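Local coordinates for protein PHB depolymerase (Penicillium funiculosum, PDB 2D81) that hydrolyses the ester bonds of polyhydroxybutyrate, a microbial biopolyester, with an alpha/beta-hydrolase fold that is circularly permuted, at residues A[261-273]-A[279-293]. Numbering follows the deposited sequence.
Sequences PQAIPDYTIHAIW and SNPNGCWDWVGWYGS. With RB3 ((1R)-3-{[(1R)-3-methoxy-1-methyl-3-oxopropyl]oxy}-1-methyl-3-oxopropyl (3R)-3-hydroxybutanoate), chain C.
Ser279 meets Ile269 through apolar atoms, its CB lying 3.5 Å from Ile269 CD1. Next along, Asn280 and Asp266 form an antiparallel hydrogen-bonded pair: Asp266 N to Asn280 O (2.9 Å, 166° at the hydrogen) and Asn280 N back to Asp266 O. Asn280 O also accepts from Gly283 N, on the opposite face of its carbonyl plane, which closes a type I turn. Pro281 sets CB against the edge of the Tyr267 ring, while its CD faces the bound hydroxybutyrate trimer. Trp285 receives Ala263 CB over its six-membered ring, 4.1 Å from the centroid and 8° off the normal, a CH-pi contact. Trp287 NE1 donates to the trimer's ester carbonyl O1B. Val288 O accepts a straight bond from Trp273 N (3.0 Å) in the carbonyl plane, and Gly289 CA sits over the five-membered ring of Trp273. Trp290, whose faces are covered by Asn280 CB and Val288 CG2, touches Ile272 CG2 with CD1. Tyr291 presents its edge to the face of His270, and its OH donates to the anti lone pair of Asp266 OD2 (2.8 Å). With CG anti to the backbone N (chi1 169°), Asp266 also offers OD2 to His270 NE2 on the syn side (2.7 Å). Ser293 O takes Trp273 NE1 in the indole plane (2.8 Å); a leucine in place of Trp273 would probably leave Gly289 without its aromatic cover and Ser293 O without this donor, though Arg52 also binds that oxygen. Thr268 N and OG1 on OD1 make four donors, consistent with an ionised Asp266 that fixes His270 and the Tyr291 hydroxyl.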
# COMPACT_ATOMS: atom_id res chain seq x y z
N PRO A 261 2.89 5.92 -6.00
CA PRO A 261 4.32 6.20 -5.86
C PRO A 261 5.10 5.05 -6.50
O PRO A 261 4.58 3.94 -6.60
CB PRO A 261 4.53 6.25 -4.35
CG PRO A 261 3.15 6.61 -3.82
CD PRO A 261 2.25 5.78 -4.68
N GLN A 262 6.33 5.30 -6.94
CA GLN A 262 7.09 4.26 -7.63
C GLN A 262 8.44 3.99 -6.98
O GLN A 262 9.22 4.90 -6.75
CB GLN A 262 7.33 4.65 -9.09
CG GLN A 262 6.06 4.89 -9.92
CD GLN A 262 5.18 3.66 -10.01
OE1 GLN A 262 5.66 2.55 -10.26
NE2 GLN A 262 3.88 3.85 -9.83
N ALA A 263 8.70 2.72 -6.68
CA ALA A 263 10.04 2.31 -6.26
C ALA A 263 10.89 2.07 -7.51
O ALA A 263 10.42 2.27 -8.63
CB ALA A 263 9.96 1.04 -5.42
N ILE A 264 12.13 1.63 -7.32
CA ILE A 264 13.04 1.39 -8.43
C ILE A 264 14.06 0.33 -8.02
O ILE A 264 14.46 0.25 -6.86
CB ILE A 264 13.80 2.70 -8.80
CG1 ILE A 264 14.69 2.49 -10.03
CG2 ILE A 264 14.65 3.17 -7.63
CD1 ILE A 264 13.93 2.37 -11.33
N PRO A 265 14.47 -0.53 -8.96
CA PRO A 265 15.45 -1.55 -8.58
C PRO A 265 16.72 -0.88 -8.05
O PRO A 265 17.14 0.16 -8.56
CB PRO A 265 15.69 -2.29 -9.89
CG PRO A 265 14.33 -2.25 -10.53
CD PRO A 265 13.91 -0.82 -10.30
N ASP A 266 17.30 -1.47 -7.02
CA ASP A 266 18.53 -0.97 -6.41
C ASP A 266 19.45 -2.16 -6.13
O ASP A 266 19.20 -2.95 -5.22
CB ASP A 266 18.19 -0.23 -5.10
CG ASP A 266 19.43 0.10 -4.27
OD1 ASP A 266 20.55 0.09 -4.81
OD2 ASP A 266 19.26 0.38 -3.06
N TYR A 267 20.50 -2.28 -6.93
CA TYR A 267 21.33 -3.48 -6.90
C TYR A 267 22.41 -3.41 -5.83
O TYR A 267 23.14 -4.39 -5.60
CB TYR A 267 21.97 -3.72 -8.27
CG TYR A 267 20.96 -3.76 -9.39
CD1 TYR A 267 20.90 -2.75 -10.35
CD2 TYR A 267 20.03 -4.80 -9.48
CE1 TYR A 267 19.95 -2.77 -11.36
CE2 TYR A 267 19.07 -4.83 -10.49
CZ TYR A 267 19.04 -3.81 -11.42
OH TYR A 267 18.09 -3.83 -12.42
N THR A 268 22.52 -2.26 -5.17
CA THR A 268 23.55 -2.08 -4.15
C THR A 268 23.20 -2.80 -2.85
O THR A 268 22.02 -3.07 -2.57
CB THR A 268 23.79 -0.58 -3.85
OG1 THR A 268 22.63 -0.01 -3.24
CG2 THR A 268 24.12 0.17 -5.13
N ILE A 269 24.22 -3.12 -2.07
CA ILE A 269 24.06 -3.87 -0.83
C ILE A 269 23.90 -2.93 0.36
O ILE A 269 24.64 -1.96 0.50
CB ILE A 269 25.30 -4.78 -0.58
CG1 ILE A 269 25.42 -5.81 -1.71
CG2 ILE A 269 25.17 -5.48 0.76
CD1 ILE A 269 24.22 -6.74 -1.83
N HIS A 270 22.93 -3.24 1.22
CA HIS A 270 22.64 -2.42 2.40
C HIS A 270 22.62 -3.29 3.65
O HIS A 270 22.13 -4.42 3.62
CB HIS A 270 21.26 -1.76 2.27
CG HIS A 270 21.15 -0.81 1.12
ND1 HIS A 270 21.66 0.48 1.16
CD2 HIS A 270 20.59 -0.95 -0.11
CE1 HIS A 270 21.41 1.08 0.01
NE2 HIS A 270 20.77 0.24 -0.78
N ALA A 271 23.13 -2.75 4.76
CA ALA A 271 22.89 -3.36 6.06
C ALA A 271 21.40 -3.23 6.35
O ALA A 271 20.81 -2.17 6.15
CB ALA A 271 23.70 -2.66 7.13
N ILE A 272 20.78 -4.31 6.81
CA ILE A 272 19.36 -4.25 7.16
C ILE A 272 19.17 -4.46 8.66
O ILE A 272 20.15 -4.59 9.39
CB ILE A 272 18.53 -5.30 6.37
CG1 ILE A 272 19.14 -6.69 6.53
CG2 ILE A 272 18.49 -4.91 4.90
CD1 ILE A 272 18.29 -7.79 5.90
N TRP A 273 17.92 -4.48 9.11
CA TRP A 273 17.65 -4.53 10.54
C TRP A 273 18.35 -5.68 11.26
O TRP A 273 18.92 -5.48 12.33
CB TRP A 273 16.14 -4.62 10.82
CG TRP A 273 15.44 -3.30 10.78
CD1 TRP A 273 15.91 -2.10 11.24
CD2 TRP A 273 14.10 -3.05 10.32
NE1 TRP A 273 14.95 -1.13 11.10
CE2 TRP A 273 13.83 -1.68 10.54
CE3 TRP A 273 13.11 -3.86 9.76
CZ2 TRP A 273 12.60 -1.10 10.20
CZ3 TRP A 273 11.88 -3.28 9.42
CH2 TRP A 273 11.65 -1.91 9.65
N SER A 279 20.51 -6.64 -0.84
CA SER A 279 20.26 -5.68 -1.91
C SER A 279 18.76 -5.63 -2.19
O SER A 279 17.98 -6.37 -1.60
CB SER A 279 21.04 -6.08 -3.17
OG SER A 279 20.74 -7.41 -3.57
N ASN A 280 18.37 -4.74 -3.10
CA ASN A 280 16.95 -4.58 -3.44
C ASN A 280 16.77 -4.57 -4.96
O ASN A 280 16.18 -3.66 -5.53
CB ASN A 280 16.45 -3.27 -2.82
CG ASN A 280 14.98 -3.00 -3.11
OD1 ASN A 280 14.21 -3.93 -3.36
ND2 ASN A 280 14.59 -1.74 -3.04
N PRO A 281 17.27 -5.62 -5.64
CA PRO A 281 17.17 -5.74 -7.09
C PRO A 281 15.75 -5.79 -7.66
O PRO A 281 15.55 -5.51 -8.84
CB PRO A 281 17.94 -7.03 -7.37
CG PRO A 281 17.63 -7.86 -6.17
CD PRO A 281 17.81 -6.86 -5.05
N ASN A 282 14.78 -6.14 -6.82
CA ASN A 282 13.40 -6.29 -7.27
C ASN A 282 12.58 -5.01 -7.14
O ASN A 282 11.42 -4.96 -7.56
CB ASN A 282 12.73 -7.42 -6.48
CG ASN A 282 13.32 -8.79 -6.79
OD1 ASN A 282 13.11 -9.75 -6.06
ND2 ASN A 282 14.07 -8.88 -7.89
N GLY A 283 13.17 -3.97 -6.55
CA GLY A 283 12.46 -2.71 -6.45
C GLY A 283 11.27 -2.81 -5.52
O GLY A 283 10.14 -2.43 -5.87
N CYS A 284 11.53 -3.34 -4.33
CA CYS A 284 10.51 -3.48 -3.29
C CYS A 284 10.44 -2.22 -2.44
O CYS A 284 11.41 -1.47 -2.36
CB CYS A 284 10.87 -4.61 -2.35
SG CYS A 284 11.27 -6.25 -3.02
N TRP A 285 9.31 -2.01 -1.77
CA TRP A 285 9.23 -0.99 -0.73
C TRP A 285 9.94 -1.48 0.52
O TRP A 285 10.01 -2.69 0.78
CB TRP A 285 7.78 -0.65 -0.40
CG TRP A 285 7.07 -0.05 -1.57
CD1 TRP A 285 6.21 -0.68 -2.42
CD2 TRP A 285 7.23 1.28 -2.06
NE1 TRP A 285 5.82 0.19 -3.42
CE2 TRP A 285 6.43 1.40 -3.22
CE3 TRP A 285 7.97 2.39 -1.63
CZ2 TRP A 285 6.36 2.58 -3.96
CZ3 TRP A 285 7.89 3.57 -2.36
CH2 TRP A 285 7.09 3.65 -3.52
N ASP A 286 10.48 -0.55 1.30
CA ASP A 286 11.37 -0.90 2.40
C ASP A 286 10.64 -1.32 3.67
O ASP A 286 10.16 -0.48 4.43
CB ASP A 286 12.30 0.28 2.70
CG ASP A 286 13.39 -0.07 3.68
OD1 ASP A 286 13.51 -1.26 4.05
OD2 ASP A 286 14.15 0.84 4.08
N TRP A 287 10.55 -2.63 3.89
CA TRP A 287 10.02 -3.17 5.14
C TRP A 287 11.07 -3.99 5.90
O TRP A 287 10.74 -4.74 6.82
CB TRP A 287 8.78 -4.04 4.87
CG TRP A 287 9.04 -5.25 4.01
CD1 TRP A 287 9.24 -5.27 2.66
CD2 TRP A 287 9.12 -6.61 4.46
NE1 TRP A 287 9.45 -6.57 2.24
CE2 TRP A 287 9.38 -7.41 3.32
CE3 TRP A 287 9.00 -7.23 5.70
CZ2 TRP A 287 9.53 -8.79 3.39
CZ3 TRP A 287 9.15 -8.62 5.78
CH2 TRP A 287 9.41 -9.38 4.63
N VAL A 288 12.33 -3.83 5.53
CA VAL A 288 13.40 -4.63 6.14
C VAL A 288 14.57 -3.79 6.64
O VAL A 288 15.45 -4.29 7.35
CB VAL A 288 13.95 -5.68 5.15
CG1 VAL A 288 12.84 -6.63 4.75
CG2 VAL A 288 14.55 -5.00 3.93
N GLY A 289 14.58 -2.51 6.28
CA GLY A 289 15.61 -1.60 6.76
C GLY A 289 16.72 -1.30 5.77
O GLY A 289 17.81 -0.89 6.18
N TRP A 290 16.46 -1.48 4.48
CA TRP A 290 17.44 -1.12 3.46
C TRP A 290 17.94 0.31 3.62
O TRP A 290 19.14 0.58 3.56
CB TRP A 290 16.84 -1.26 2.05
CG TRP A 290 16.74 -2.65 1.53
CD1 TRP A 290 17.76 -3.55 1.37
CD2 TRP A 290 15.56 -3.29 1.04
NE1 TRP A 290 17.29 -4.71 0.80
CE2 TRP A 290 15.94 -4.57 0.58
CE3 TRP A 290 14.22 -2.90 0.93
CZ2 TRP A 290 15.02 -5.47 0.04
CZ3 TRP A 290 13.31 -3.79 0.38
CH2 TRP A 290 13.71 -5.07 -0.06
N TYR A 291 17.01 1.23 3.83
CA TYR A 291 17.32 2.65 3.72
C TYR A 291 17.26 3.38 5.05
O TYR A 291 17.05 4.59 5.10
CB TYR A 291 16.38 3.30 2.70
CG TYR A 291 16.41 2.59 1.37
CD1 TYR A 291 15.32 1.84 0.92
CD2 TYR A 291 17.57 2.60 0.59
CE1 TYR A 291 15.39 1.11 -0.27
CE2 TYR A 291 17.65 1.87 -0.59
CZ TYR A 291 16.56 1.13 -1.02
OH TYR A 291 16.65 0.41 -2.19
N GLY A 292 17.46 2.64 6.14
CA GLY A 292 17.55 3.26 7.45
C GLY A 292 16.89 2.43 8.53
O GLY A 292 16.02 1.61 8.25
N SER A 293 17.32 2.65 9.77
CA SER A 293 16.79 1.92 10.91
C SER A 293 15.35 2.31 11.23
O SER A 293 14.65 1.57 11.91
CB SER A 293 17.68 2.15 12.13
OG SER A 293 17.82 3.53 12.40
O1M RB3 C . 8.24 -12.25 -3.07
C1A RB3 C . 7.98 -11.04 -2.89
O1A RB3 C . 8.30 -10.10 -3.65
C2A RB3 C . 7.18 -10.69 -1.63
C3A RB3 C . 7.93 -9.67 -0.77
C4A RB3 C . 7.10 -9.38 0.48
O3A RB3 C . 9.20 -10.23 -0.38
C1B RB3 C . 10.19 -9.30 -0.36
O1B RB3 C . 9.93 -8.11 -0.23
C2B RB3 C . 11.64 -9.78 -0.51
C3B RB3 C . 12.67 -8.73 -0.09
C4B RB3 C . 12.56 -8.39 1.39
O3B RB3 C . 13.99 -9.26 -0.34
C1C RB3 C . 14.40 -9.05 -1.62
O1C RB3 C . 13.59 -9.10 -2.55
C2C RB3 C . 15.88 -8.79 -1.89
C3C RB3 C . 16.47 -9.86 -2.81
C4C RB3 C . 17.96 -9.61 -3.05
O3C RB3 C . 16.28 -11.15 -2.23
O HOH W 1 21.46 -6.57 -6.41
O HOH W 2 20.96 0.46 5.42